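Local coordinates for DUF4848 domain-containing protein (Bacteroides thetaiotaomicron, PDB 4LB8) that is of unknown function but bears the DUF4848 domain and is probably exported by way of its signal peptide as a lipoprotein, at residues A[28-33]-A[133-138]; A[185-190]-A[260-265]; A[209-214]-A[274-279]. All coordinates share one frame; numbering follows the deposited sequence.

Contact 1: residues A[28-33]-A[133-138]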
ATOM      1  N   ILE A  28      28.368  -6.971 -29.622  1.00 50.61           N
ATOM      2  CA  ILE A  28      27.438  -6.676 -30.723  1.00 49.93           C
ATOM      3  C   ILE A  28      27.843  -5.304 -31.277  1.00 50.22           C
ATOM      4  O   ILE A  28      27.988  -4.352 -30.509  1.00 48.44           O
ATOM      5  CB  ILE A  28      25.924  -6.730 -30.307  1.00 53.26           C
ATOM      6  CG1 ILE A  28      25.414  -8.168 -30.093  1.00 54.79           C
ATOM      7  CG2 ILE A  28      25.018  -5.977 -31.295  1.00 53.88           C
ATOM      8  CD1 ILE A  28      25.032  -9.006 -31.343  1.00 66.77           C
ATOM      9  N   LYS A  29      28.038  -5.210 -32.594  1.00 46.76           N
ATOM     10  CA  LYS A  29      28.363  -3.960 -33.265  1.00 45.89           C
ATOM     11  C   LYS A  29      27.267  -3.647 -34.279  1.00 48.78           C
ATOM     12  O   LYS A  29      26.908  -4.506 -35.074  1.00 47.52           O
ATOM     13  CB  LYS A  29      29.750  -4.032 -33.939  1.00 48.97           C
ATOM     14  CG  LYS A  29      30.210  -2.754 -34.657  1.00 54.38           C
ATOM     15  CD  LYS A  29      31.231  -3.093 -35.735  1.00 72.12           C
ATOM     16  CE  LYS A  29      32.307  -2.047 -35.989  1.00 90.48           C
ATOM     17  NZ  LYS A  29      33.326  -1.984 -34.889  1.00 94.89           N
ATOM     18  N   PHE A  30      26.716  -2.431 -34.215  1.00 46.03           N
ATOM     19  CA  PHE A  30      25.731  -1.932 -35.168  1.00 46.10           C
ATOM     20  C   PHE A  30      26.448  -1.015 -36.141  1.00 51.85           C
ATOM     21  O   PHE A  30      27.488  -0.448 -35.790  1.00 51.53           O
ATOM     22  CB  PHE A  30      24.571  -1.208 -34.464  1.00 47.37           C
ATOM     23  CG  PHE A  30      23.730  -2.134 -33.625  1.00 49.31           C
ATOM     24  CD1 PHE A  30      22.835  -3.025 -34.220  1.00 52.34           C
ATOM     25  CD2 PHE A  30      23.851  -2.144 -32.235  1.00 50.24           C
ATOM     26  CE1 PHE A  30      22.071  -3.899 -33.439  1.00 53.08           C
ATOM     27  CE2 PHE A  30      23.081  -3.016 -31.460  1.00 52.61           C
ATOM     28  CZ  PHE A  30      22.190  -3.880 -32.065  1.00 50.96           C
ATOM     29  N   LYS A  31      25.928  -0.902 -37.369  1.00 51.22           N
ATOM     30  CA  LYS A  31      26.506  -0.071 -38.440  1.00 52.55           C
ATOM     31  C   LYS A  31      26.431   1.413 -38.032  1.00 55.66           C
ATOM     32  O   LYS A  31      27.441   2.112 -38.097  1.00 55.32           O
ATOM     33  CB  LYS A  31      25.774  -0.346 -39.781  1.00 56.16           C
ATOM     34  CG  LYS A  31      26.185   0.517 -40.975  1.00 78.86           C
ATOM     35  CD  LYS A  31      25.518   0.045 -42.278  1.00 92.80           C
ATOM     36  CE  LYS A  31      24.374   0.922 -42.748  1.00105.88           C
ATOM     37  NZ  LYS A  31      24.854   2.160 -43.426  1.00114.26           N
ATOM     38  N   ASP A  32      25.248   1.852 -37.555  1.00 50.79           N
ATOM     39  CA  ASP A  32      24.941   3.228 -37.156  1.00 50.27           C
ATOM     40  C   ASP A  32      23.797   3.271 -36.111  1.00 52.67           C
ATOM     41  O   ASP A  32      23.363   2.219 -35.642  1.00 52.16           O
ATOM     42  CB  ASP A  32      24.579   4.077 -38.396  1.00 52.38           C
ATOM     43  CG  ASP A  32      23.739   3.376 -39.443  1.00 64.83           C
ATOM     44  OD1 ASP A  32      22.760   2.692 -39.069  1.00 66.32           O
ATOM     45  OD2 ASP A  32      24.038   3.531 -40.631  1.00 74.45           O
ATOM     46  N   VAL A  33      23.337   4.486 -35.732  1.00 47.57           N
ATOM     47  CA  VAL A  33      22.268   4.655 -34.756  1.00 46.73           C
ATOM     48  C   VAL A  33      20.944   4.066 -35.321  1.00 52.63           C
ATOM     49  O   VAL A  33      20.204   3.403 -34.580  1.00 52.18           O
ATOM     50  CB  VAL A  33      22.129   6.138 -34.297  1.00 49.32           C
ATOM     51  CG1 VAL A  33      20.861   6.352 -33.467  1.00 48.43           C
ATOM     52  CG2 VAL A  33      23.350   6.568 -33.488  1.00 48.36           C
ATOM     53  N   PHE A 133      27.729  -2.560 -25.835  1.00 36.51           N
ATOM     54  CA  PHE A 133      27.472  -2.784 -27.260  1.00 35.52           C
ATOM     55  C   PHE A 133      28.162  -1.646 -27.998  1.00 38.87           C
ATOM     56  O   PHE A 133      28.586  -0.666 -27.362  1.00 35.23           O
ATOM     57  CB  PHE A 133      25.989  -2.943 -27.638  1.00 35.92           C
ATOM     58  CG  PHE A 133      25.142  -1.713 -27.475  1.00 37.16           C
ATOM     59  CD1 PHE A 133      24.540  -1.419 -26.250  1.00 40.19           C
ATOM     60  CD2 PHE A 133      24.933  -0.845 -28.543  1.00 39.20           C
ATOM     61  CE1 PHE A 133      23.769  -0.261 -26.090  1.00 40.91           C
ATOM     62  CE2 PHE A 133      24.160   0.312 -28.386  1.00 41.41           C
ATOM     63  CZ  PHE A 133      23.586   0.597 -27.158  1.00 39.70           C
HETATM   64  N   MSE A 134      28.301  -1.789 -29.331  1.00 37.14           N
HETATM   65  CA  MSE A 134      28.987  -0.791 -30.131  1.00 36.52           C
HETATM   66  C   MSE A 134      28.169  -0.269 -31.293  1.00 42.91           C
HETATM   67  O   MSE A 134      27.412  -1.031 -31.912  1.00 42.15           O
HETATM   68  CB  MSE A 134      30.304  -1.362 -30.661  1.00 38.13           C
HETATM   69  CG  MSE A 134      31.369  -1.510 -29.587  1.00 43.62           C
HETATM   70 SE   MSE A 134      33.055  -2.005 -30.363  0.75 50.72          SE
HETATM   71  CE  MSE A 134      33.611  -0.255 -31.024  1.00 47.15           C
ATOM     72  N   ILE A 135      28.344   1.051 -31.590  1.00 40.66           N
ATOM     73  CA  ILE A 135      27.788   1.757 -32.765  1.00 41.20           C
ATOM     74  C   ILE A 135      29.004   2.151 -33.600  1.00 45.90           C
ATOM     75  O   ILE A 135      29.721   3.100 -33.237  1.00 46.08           O
ATOM     76  CB  ILE A 135      26.851   2.976 -32.439  1.00 43.92           C
ATOM     77  CG1 ILE A 135      25.727   2.656 -31.406  1.00 42.94           C
ATOM     78  CG2 ILE A 135      26.296   3.613 -33.732  1.00 43.43           C
ATOM     79  CD1 ILE A 135      24.967   1.444 -31.628  1.00 48.53           C
ATOM     80  N   GLY A 136      29.275   1.370 -34.647  1.00 41.97           N
ATOM     81  CA  GLY A 136      30.457   1.537 -35.485  1.00 41.76           C
ATOM     82  C   GLY A 136      31.706   1.404 -34.630  1.00 45.58           C
ATOM     83  O   GLY A 136      31.882   0.390 -33.952  1.00 44.54           O
ATOM     84  N   ASP A 137      32.529   2.468 -34.569  1.00 43.19           N
ATOM     85  CA  ASP A 137      33.750   2.442 -33.760  1.00 42.72           C
ATOM     86  C   ASP A 137      33.514   2.991 -32.343  1.00 46.69           C
ATOM     87  O   ASP A 137      34.461   3.047 -31.542  1.00 46.88           O
ATOM     88  CB  ASP A 137      34.887   3.178 -34.463  1.00 44.26           C
ATOM     89  CG  ASP A 137      35.547   2.346 -35.555  1.00 52.52           C
ATOM     90  OD1 ASP A 137      35.619   1.105 -35.397  1.00 52.39           O
ATOM     91  OD2 ASP A 137      36.011   2.941 -36.558  1.00 55.49           O
ATOM     92  N   SER A 138      32.239   3.314 -32.012  1.00 41.91           N
ATOM     93  CA  SER A 138      31.885   3.863 -30.705  1.00 41.35           C
ATOM     94  C   SER A 138      31.365   2.797 -29.790  1.00 45.09           C
ATOM     95  O   SER A 138      30.534   1.983 -30.179  1.00 44.26           O
ATOM     96  CB  SER A 138      30.864   4.995 -30.830  1.00 44.79           C
ATOM     97  OG  SER A 138      31.318   6.031 -31.689  1.00 53.97           O
TER
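Lys29 and Phe30 run beside Met134 and Ile135 as parallel neighbours, and three backbone hydrogen bonds hold them: Met134 N to Ile28 O, Phe30 N to Met134 O and Gly136 N to Phe30 O, each 2.8 Å. Met134 O also receives the CA-H of Lys29.

The polar side-chain contact lies on the face of Lys29 and of Met134, a selenomethionine. Lys29 CG lies anti to the backbone N (chi1 -179°), and bends at chi3 and chi4 then bring NZ 2.9 Å from Gly136 O, above the carbonyl plane. A long salt bridge of 3.9 Å from NZ to Asp137 OD1 brings a carboxylate toward the same ammonium group.

Apolar contacts occupy the face of Phe30 and Ile135. Ile135 CD1 sits 3.8 Å from Phe30 CD2 and lies in the plane of the Phe133 ring, at its edge. Phe133 CD2 meets the edge of the Phe30 ring, and Tyr36 meets both phenylalanine rings. Ile135 CG2 lies against the backbone, 3.5 Å from Asp32 C, where the Asp32 side chain caps helix 33-44 and OD1 is hydrogen-bonded to Ser35 OG.

The type II' turn from Ile135 to Ser138, with Gly136 supplying the positive phi (59°), leads into strand 138-141. The arrangement is that of a beta-hairpin with a two-residue turn, whose first strand, 132-135, pairs in parallel with strand 27-30 in a mixed four-stranded sheet.

Contact 2: residues A[185-190]-A[260-265]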
ATOM      1  N   LEU A 185      -5.794  -1.118  18.534  1.00 37.85           N
ATOM      2  CA  LEU A 185      -5.861  -1.664  19.892  1.00 36.59           C
ATOM      3  C   LEU A 185      -4.792  -1.109  20.797  1.00 40.20           C
ATOM      4  O   LEU A 185      -3.642  -0.929  20.380  1.00 41.32           O
ATOM      5  CB  LEU A 185      -5.755  -3.201  19.901  1.00 36.43           C
ATOM      6  CG  LEU A 185      -6.799  -3.995  19.108  1.00 39.21           C
ATOM      7  CD1 LEU A 185      -6.532  -5.464  19.258  1.00 39.16           C
ATOM      8  CD2 LEU A 185      -8.245  -3.633  19.508  1.00 37.56           C
ATOM      9  N   SER A 186      -5.172  -0.870  22.058  1.00 35.26           N
ATOM     10  CA  SER A 186      -4.298  -0.384  23.131  1.00 35.32           C
ATOM     11  C   SER A 186      -4.778  -1.002  24.442  1.00 40.23           C
ATOM     12  O   SER A 186      -5.861  -1.584  24.462  1.00 40.75           O
ATOM     13  CB  SER A 186      -4.246   1.146  23.183  1.00 36.64           C
ATOM     14  OG  SER A 186      -5.485   1.775  23.472  1.00 43.83           O
ATOM     15  N   VAL A 187      -3.964  -0.965  25.506  1.00 37.50           N
ATOM     16  CA  VAL A 187      -4.365  -1.598  26.770  1.00 37.29           C
ATOM     17  C   VAL A 187      -3.958  -0.726  27.959  1.00 42.31           C
ATOM     18  O   VAL A 187      -2.811  -0.267  28.039  1.00 43.04           O
ATOM     19  CB  VAL A 187      -3.844  -3.075  26.896  1.00 39.53           C
ATOM     20  CG1 VAL A 187      -2.310  -3.158  26.917  1.00 39.02           C
ATOM     21  CG2 VAL A 187      -4.475  -3.809  28.080  1.00 39.01           C
ATOM     22  N   SER A 188      -4.904  -0.528  28.884  1.00 39.08           N
ATOM     23  CA  SER A 188      -4.728   0.232  30.133  1.00 38.87           C
ATOM     24  C   SER A 188      -5.130  -0.630  31.290  1.00 44.39           C
ATOM     25  O   SER A 188      -6.330  -0.877  31.475  1.00 44.86           O
ATOM     26  CB  SER A 188      -5.584   1.500  30.107  1.00 41.49           C
ATOM     27  OG  SER A 188      -5.478   2.300  31.271  1.00 54.36           O
ATOM     28  N   SER A 189      -4.145  -1.121  32.057  1.00 42.08           N
ATOM     29  CA  SER A 189      -4.376  -1.939  33.263  1.00 42.25           C
ATOM     30  C   SER A 189      -5.203  -3.211  33.016  1.00 44.02           C
ATOM     31  O   SER A 189      -5.980  -3.616  33.876  1.00 45.07           O
ATOM     32  CB  SER A 189      -5.041  -1.110  34.356  1.00 47.49           C
ATOM     33  OG  SER A 189      -4.154  -0.108  34.815  1.00 63.21           O
ATOM     34  N   GLY A 190      -4.975  -3.859  31.880  1.00 38.81           N
ATOM     35  CA  GLY A 190      -5.653  -5.094  31.528  1.00 37.15           C
ATOM     36  C   GLY A 190      -6.857  -4.856  30.661  1.00 41.83           C
ATOM     37  O   GLY A 190      -7.326  -5.800  30.027  1.00 42.31           O
ATOM     38  N   GLY A 260     -12.055  -5.784  25.290  1.00 38.11           N
ATOM     39  CA  GLY A 260     -12.007  -6.911  26.196  1.00 38.91           C
ATOM     40  C   GLY A 260     -11.034  -6.655  27.315  1.00 44.17           C
ATOM     41  O   GLY A 260     -10.694  -5.506  27.598  1.00 44.45           O
ATOM     42  N   ARG A 261     -10.597  -7.731  27.963  1.00 41.52           N
ATOM     43  CA  ARG A 261      -9.596  -7.710  29.027  1.00 41.81           C
ATOM     44  C   ARG A 261      -8.577  -8.800  28.815  1.00 46.01           C
ATOM     45  O   ARG A 261      -8.894  -9.823  28.201  1.00 46.33           O
ATOM     46  CB  ARG A 261     -10.239  -7.948  30.406  1.00 42.96           C
ATOM     47  CG  ARG A 261     -10.957  -6.780  31.033  1.00 53.25           C
ATOM     48  CD  ARG A 261     -11.312  -7.047  32.488  1.00 62.52           C
ATOM     49  NE  ARG A 261     -12.179  -8.220  32.674  1.00 70.38           N
ATOM     50  CZ  ARG A 261     -12.823  -8.505  33.804  1.00 78.54           C
ATOM     51  NH1 ARG A 261     -12.747  -7.684  34.844  1.00 62.93           N
ATOM     52  NH2 ARG A 261     -13.573  -9.596  33.892  1.00 60.77           N
ATOM     53  N   LYS A 262      -7.393  -8.632  29.410  1.00 42.06           N
ATOM     54  CA  LYS A 262      -6.350  -9.645  29.458  1.00 42.19           C
ATOM     55  C   LYS A 262      -6.617 -10.628  30.636  1.00 50.55           C
ATOM     56  O   LYS A 262      -6.897 -10.207  31.771  1.00 49.39           O
ATOM     57  CB  LYS A 262      -4.979  -8.989  29.628  1.00 42.78           C
ATOM     58  CG  LYS A 262      -4.477  -8.225  28.412  1.00 45.72           C
ATOM     59  CD  LYS A 262      -3.165  -7.519  28.724  1.00 49.09           C
ATOM     60  CE  LYS A 262      -2.054  -8.480  29.071  1.00 48.63           C
ATOM     61  NZ  LYS A 262      -0.788  -7.779  29.382  1.00 56.11           N
ATOM     62  N   LEU A 263      -6.516 -11.931  30.348  1.00 50.68           N
ATOM     63  CA  LEU A 263      -6.663 -13.001  31.329  1.00 53.08           C
ATOM     64  C   LEU A 263      -5.303 -13.429  31.851  1.00 60.62           C
ATOM     65  O   LEU A 263      -5.209 -14.001  32.932  1.00 63.75           O
ATOM     66  CB  LEU A 263      -7.365 -14.230  30.712  1.00 54.12           C
ATOM     67  CG  LEU A 263      -8.780 -14.082  30.187  1.00 58.76           C
ATOM     68  CD1 LEU A 263      -9.164 -15.312  29.410  1.00 60.22           C
ATOM     69  CD2 LEU A 263      -9.776 -13.870  31.319  1.00 60.82           C
ATOM     70  N   ALA A 264      -4.257 -13.193  31.061  1.00 57.73           N
ATOM     71  CA  ALA A 264      -2.887 -13.578  31.371  1.00 58.56           C
ATOM     72  C   ALA A 264      -1.913 -12.383  31.277  1.00 59.88           C
ATOM     73  O   ALA A 264      -2.330 -11.239  31.092  1.00 57.32           O
ATOM     74  CB  ALA A 264      -2.454 -14.689  30.412  1.00 59.94           C
ATOM     75  N   GLN A 265      -0.612 -12.673  31.413  1.00 57.57           N
ATOM     76  CA  GLN A 265       0.476 -11.706  31.324  1.00 57.64           C
ATOM     77  C   GLN A 265       0.574 -11.138  29.898  1.00 58.11           C
ATOM     78  O   GLN A 265       0.871  -9.952  29.738  1.00 57.45           O
ATOM     79  CB  GLN A 265       1.793 -12.374  31.746  1.00 60.98           C
ATOM     80  CG  GLN A 265       2.962 -11.413  31.962  1.00 90.48           C
ATOM     81  CD  GLN A 265       4.258 -12.172  32.136  1.00123.60           C
ATOM     82  OE1 GLN A 265       4.487 -12.847  33.149  1.00119.94           O
ATOM     83  NE2 GLN A 265       5.132 -12.091  31.139  1.00120.99           N
TER
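Gly190 O takes the one hydrogen bond between the two segments: it accepts Lys262 N at 2.9 Å, with the donor in the carbonyl plane and an N-H...O angle of 154°. The CA-H of Arg261 approaches the same oxygen, CA to O 3.1 Å, and Arg261 CB flanks it. The one side-chain pair crosses at about a right angle, Val187 CG2 resting 4.0 Å from Lys262 CD.

One shell further out, the backbone of Ser189 and Gly190, both at positive phi, turns strand 179-188 back into strand 191-201 and presents the carbonyl. A side chain at Gly190 would press on the carbonyl oxygen before it. The Lys262 chain bends at chi3 (63°), and NZ ends 2.8 Å from Gln265 O, above that carbonyl's plane; it also forms a salt bridge with the C-terminal carboxylate, Leu290 OXT. Arg261 turns its guanidinium away to Glu223, and Ser186 OG bonds to Val119 O of the second subunit.

A single backbone bond thus prolongs the pairing of strands 191-201 and 254-262 into the hairpin turn, while the lysine, its CD against Val187, shares its ammonium group between Gln265 O and the terminal carboxylate, whose negative charge it would probably help to balance.

Contact 3: residues A[209-214]-A[274-279]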
ATOM      1  N   TYR A 209     -17.371   8.949   7.791  1.00 52.14           N
ATOM      2  CA  TYR A 209     -18.710   8.588   7.311  1.00 54.81           C
ATOM      3  C   TYR A 209     -19.164   7.304   8.014  1.00 58.57           C
ATOM      4  O   TYR A 209     -18.320   6.502   8.412  1.00 59.28           O
ATOM      5  CB  TYR A 209     -18.717   8.439   5.769  1.00 58.24           C
ATOM      6  CG  TYR A 209     -18.356   7.054   5.257  1.00 62.88           C
ATOM      7  CD1 TYR A 209     -17.067   6.539   5.414  1.00 64.87           C
ATOM      8  CD2 TYR A 209     -19.303   6.259   4.617  1.00 64.54           C
ATOM      9  CE1 TYR A 209     -16.740   5.253   4.970  1.00 66.56           C
ATOM     10  CE2 TYR A 209     -18.991   4.969   4.181  1.00 65.30           C
ATOM     11  CZ  TYR A 209     -17.707   4.471   4.356  1.00 75.06           C
ATOM     12  OH  TYR A 209     -17.400   3.198   3.921  1.00 77.95           O
ATOM     13  N   SER A 210     -20.470   7.090   8.134  1.00 54.31           N
ATOM     14  CA  SER A 210     -21.017   5.896   8.782  1.00 53.83           C
ATOM     15  C   SER A 210     -20.849   4.632   7.938  1.00 55.34           C
ATOM     16  O   SER A 210     -21.022   4.697   6.730  1.00 56.19           O
ATOM     17  CB  SER A 210     -22.493   6.100   9.100  1.00 59.67           C
ATOM     18  OG  SER A 210     -22.677   7.161  10.023  1.00 73.40           O
ATOM     19  N   THR A 211     -20.528   3.480   8.573  1.00 49.01           N
ATOM     20  CA  THR A 211     -20.383   2.176   7.893  1.00 47.05           C
ATOM     21  C   THR A 211     -20.697   1.006   8.855  1.00 49.26           C
ATOM     22  O   THR A 211     -20.960   1.218  10.044  1.00 50.28           O
ATOM     23  CB  THR A 211     -18.959   2.023   7.276  1.00 50.40           C
ATOM     24  OG1 THR A 211     -18.979   0.997   6.280  1.00 54.42           O
ATOM     25  CG2 THR A 211     -17.892   1.676   8.306  1.00 43.96           C
ATOM     26  N   THR A 212     -20.659  -0.225   8.331  1.00 43.68           N
ATOM     27  CA  THR A 212     -20.803  -1.458   9.097  1.00 43.01           C
ATOM     28  C   THR A 212     -19.403  -2.058   9.173  1.00 46.25           C
ATOM     29  O   THR A 212     -18.765  -2.169   8.133  1.00 46.70           O
ATOM     30  CB  THR A 212     -21.833  -2.388   8.434  1.00 51.61           C
ATOM     31  OG1 THR A 212     -23.140  -1.871   8.695  1.00 55.25           O
ATOM     32  CG2 THR A 212     -21.753  -3.811   8.949  1.00 48.82           C
ATOM     33  N   TYR A 213     -18.907  -2.397  10.386  1.00 40.97           N
ATOM     34  CA  TYR A 213     -17.574  -2.988  10.547  1.00 38.80           C
ATOM     35  C   TYR A 213     -17.670  -4.491  10.680  1.00 43.17           C
ATOM     36  O   TYR A 213     -18.659  -5.029  11.197  1.00 42.87           O
ATOM     37  CB  TYR A 213     -16.806  -2.412  11.738  1.00 37.76           C
ATOM     38  CG  TYR A 213     -16.660  -0.914  11.695  1.00 37.22           C
ATOM     39  CD1 TYR A 213     -17.610  -0.082  12.288  1.00 39.62           C
ATOM     40  CD2 TYR A 213     -15.565  -0.321  11.087  1.00 36.39           C
ATOM     41  CE1 TYR A 213     -17.475   1.302  12.256  1.00 39.87           C
ATOM     42  CE2 TYR A 213     -15.422   1.059  11.048  1.00 37.06           C
ATOM     43  CZ  TYR A 213     -16.379   1.869  11.632  1.00 44.00           C
ATOM     44  OH  TYR A 213     -16.232   3.231  11.574  1.00 47.56           O
ATOM     45  N   HIS A 214     -16.616  -5.157  10.189  1.00 40.07           N
ATOM     46  CA  HIS A 214     -16.442  -6.601  10.124  1.00 39.48           C
ATOM     47  C   HIS A 214     -15.021  -6.969  10.536  1.00 42.76           C
ATOM     48  O   HIS A 214     -14.042  -6.512   9.946  1.00 39.18           O
ATOM     49  CB  HIS A 214     -16.739  -7.115   8.714  1.00 39.91           C
ATOM     50  CG  HIS A 214     -18.106  -6.787   8.200  1.00 43.51           C
ATOM     51  ND1 HIS A 214     -19.240  -7.400   8.714  1.00 45.73           N
ATOM     52  CD2 HIS A 214     -18.475  -5.939   7.214  1.00 45.24           C
ATOM     53  CE1 HIS A 214     -20.254  -6.887   8.044  1.00 46.03           C
ATOM     54  NE2 HIS A 214     -19.842  -6.026   7.109  1.00 46.14           N
ATOM     55  N   TRP A 274     -12.416  -5.270   7.857  1.00 36.73           N
ATOM     56  CA  TRP A 274     -13.004  -4.803   6.601  1.00 37.27           C
ATOM     57  C   TRP A 274     -14.344  -4.102   6.945  1.00 42.23           C
ATOM     58  O   TRP A 274     -14.660  -3.965   8.124  1.00 40.13           O
ATOM     59  CB  TRP A 274     -13.120  -5.899   5.519  1.00 36.38           C
ATOM     60  CG  TRP A 274     -14.140  -6.976   5.776  1.00 37.86           C
ATOM     61  CD1 TRP A 274     -15.374  -7.092   5.205  1.00 41.40           C
ATOM     62  CD2 TRP A 274     -13.974  -8.135   6.610  1.00 37.87           C
ATOM     63  NE1 TRP A 274     -16.017  -8.211   5.685  1.00 41.43           N
ATOM     64  CE2 TRP A 274     -15.171  -8.885   6.529  1.00 42.08           C
ATOM     65  CE3 TRP A 274     -12.931  -8.604   7.442  1.00 38.11           C
ATOM     66  CZ2 TRP A 274     -15.373 -10.056   7.274  1.00 40.91           C
ATOM     67  CZ3 TRP A 274     -13.118  -9.795   8.138  1.00 39.27           C
ATOM     68  CH2 TRP A 274     -14.328 -10.500   8.055  1.00 40.62           C
ATOM     69  N   SER A 275     -15.062  -3.547   5.946  1.00 41.38           N
ATOM     70  CA  SER A 275     -16.315  -2.820   6.212  1.00 41.71           C
ATOM     71  C   SER A 275     -17.287  -3.023   5.068  1.00 46.80           C
ATOM     72  O   SER A 275     -17.015  -3.830   4.181  1.00 46.93           O
ATOM     73  CB  SER A 275     -16.043  -1.323   6.438  1.00 44.12           C
ATOM     74  OG  SER A 275     -15.655  -0.621   5.266  1.00 51.74           O
ATOM     75  N   ARG A 276     -18.424  -2.305   5.087  1.00 44.39           N
ATOM     76  CA  ARG A 276     -19.392  -2.325   3.990  1.00 45.31           C
ATOM     77  C   ARG A 276     -18.727  -1.791   2.692  1.00 49.13           C
ATOM     78  O   ARG A 276     -18.936  -2.354   1.621  1.00 48.71           O
ATOM     79  CB  ARG A 276     -20.607  -1.479   4.367  1.00 45.72           C
ATOM     80  CG  ARG A 276     -21.817  -1.644   3.452  1.00 53.94           C
ATOM     81  CD  ARG A 276     -22.999  -0.869   3.989  1.00 69.07           C
ATOM     82  NE  ARG A 276     -22.667   0.543   4.215  1.00 87.62           N
ATOM     83  CZ  ARG A 276     -23.446   1.402   4.866  1.00 97.16           C
ATOM     84  NH1 ARG A 276     -24.615   1.011   5.352  1.00 85.04           N
ATOM     85  NH2 ARG A 276     -23.066   2.668   5.021  1.00 74.70           N
ATOM     86  N   GLY A 277     -17.887  -0.759   2.830  1.00 45.45           N
ATOM     87  CA  GLY A 277     -17.159  -0.148   1.721  1.00 44.09           C
ATOM     88  C   GLY A 277     -15.865  -0.830   1.318  1.00 45.55           C
ATOM     89  O   GLY A 277     -15.464  -0.701   0.163  1.00 46.55           O
ATOM     90  N   VAL A 278     -15.165  -1.515   2.265  1.00 39.95           N
ATOM     91  CA  VAL A 278     -13.888  -2.202   2.012  1.00 38.12           C
ATOM     92  C   VAL A 278     -14.171  -3.709   1.981  1.00 42.22           C
ATOM     93  O   VAL A 278     -14.535  -4.269   2.997  1.00 43.68           O
ATOM     94  CB  VAL A 278     -12.736  -1.795   2.978  1.00 40.26           C
ATOM     95  CG1 VAL A 278     -11.457  -2.543   2.648  1.00 39.08           C
ATOM     96  CG2 VAL A 278     -12.470  -0.295   2.913  1.00 39.76           C
ATOM     97  N   PRO A 279     -14.081  -4.372   0.809  1.00 39.38           N
ATOM     98  CA  PRO A 279     -14.485  -5.800   0.726  1.00 40.18           C
ATOM     99  C   PRO A 279     -13.548  -6.760   1.450  1.00 43.69           C
ATOM    100  O   PRO A 279     -12.370  -6.467   1.574  1.00 43.64           O
ATOM    101  CB  PRO A 279     -14.477  -6.076  -0.788  1.00 42.01           C
ATOM    102  CG  PRO A 279     -13.541  -5.066  -1.341  1.00 44.41           C
ATOM    103  CD  PRO A 279     -13.720  -3.836  -0.524  1.00 39.23           C
TER
HETATM  104  O   HOH W   1     -14.946   1.898   5.181  1.00 34.60           O
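His214 with Trp274 and Tyr213 with Ser275 belong to the antiparallel pairing of strands 213-220 and 268-275, near the end of the latter, the first as a hydrogen-bonded pair and the second as a non-hydrogen-bonded one. Trp274 N donates to His214 O at 2.9 Å, and His214 N to Trp274 O at 3.1 Å from above the carbonyl plane. Beyond them, Arg276 N makes a weak bond to Thr212 O.

On the face of His214 and Trp274, a CH-pi contact dominates. His214 CB stands over the five-membered ring of the indole, 3.4 Å from its centroid and 3.2 Å from CE2. The imidazole lies nearly parallel to that ring (22°) but is displaced, with little overlap of the two; its ND1 is hydrogen-bonded to Asp247. An alanine in place of Trp274 would probably uncover His214 CB and leave the imidazole freer to tilt about its bond to Asp247.

On the face of Tyr213 and Ser275, Thr211 CG2 lies over the Tyr213 ring, toward its rim. Ser275 OG, held between its backbone N and carbonyl carbon (chi1 71°), accepts Val278 N at 3.2 Å in an ST motif, with a weaker bond from Gly277 N.

At the margin, past the strand, Arg276 CB rests 3.5 Å from Thr211 OG1; the guanidinium lays one face over Thr211 CA and forms a salt bridge with Glu250.

A water 2.6 Å from Ser275 OG joins it to Tyr209 OH. Ser275 OG thus gathers two backbone N-H groups, one weakly, and a water, and with the backbone bond from Ser275 N to Val278 O it helps to hold the turn.

Strand 27-30 and strand 132-135 are joined first, by contact 1: an excursion of 99 residues, a little over half helical, leaves the one and returns to lie beside it. Contact 1 closes before contact 2 opens, and strand 138-141 then adds to its sheet. Contacts 2 and 3 open in turn and cross, since 209-214 falls inside the loop closed by 185-190 with 260-265, whereas 274-279 falls beyond it. Both loops lack helix. Contact 2 belongs to the larger antiparallel sheet and contact 3 to a four-stranded one, linked by the successive strands 254-262 and 268-275. Their nearest atoms are about 12 Å apart; contact 1 lies on the opposite side of the chain's centre.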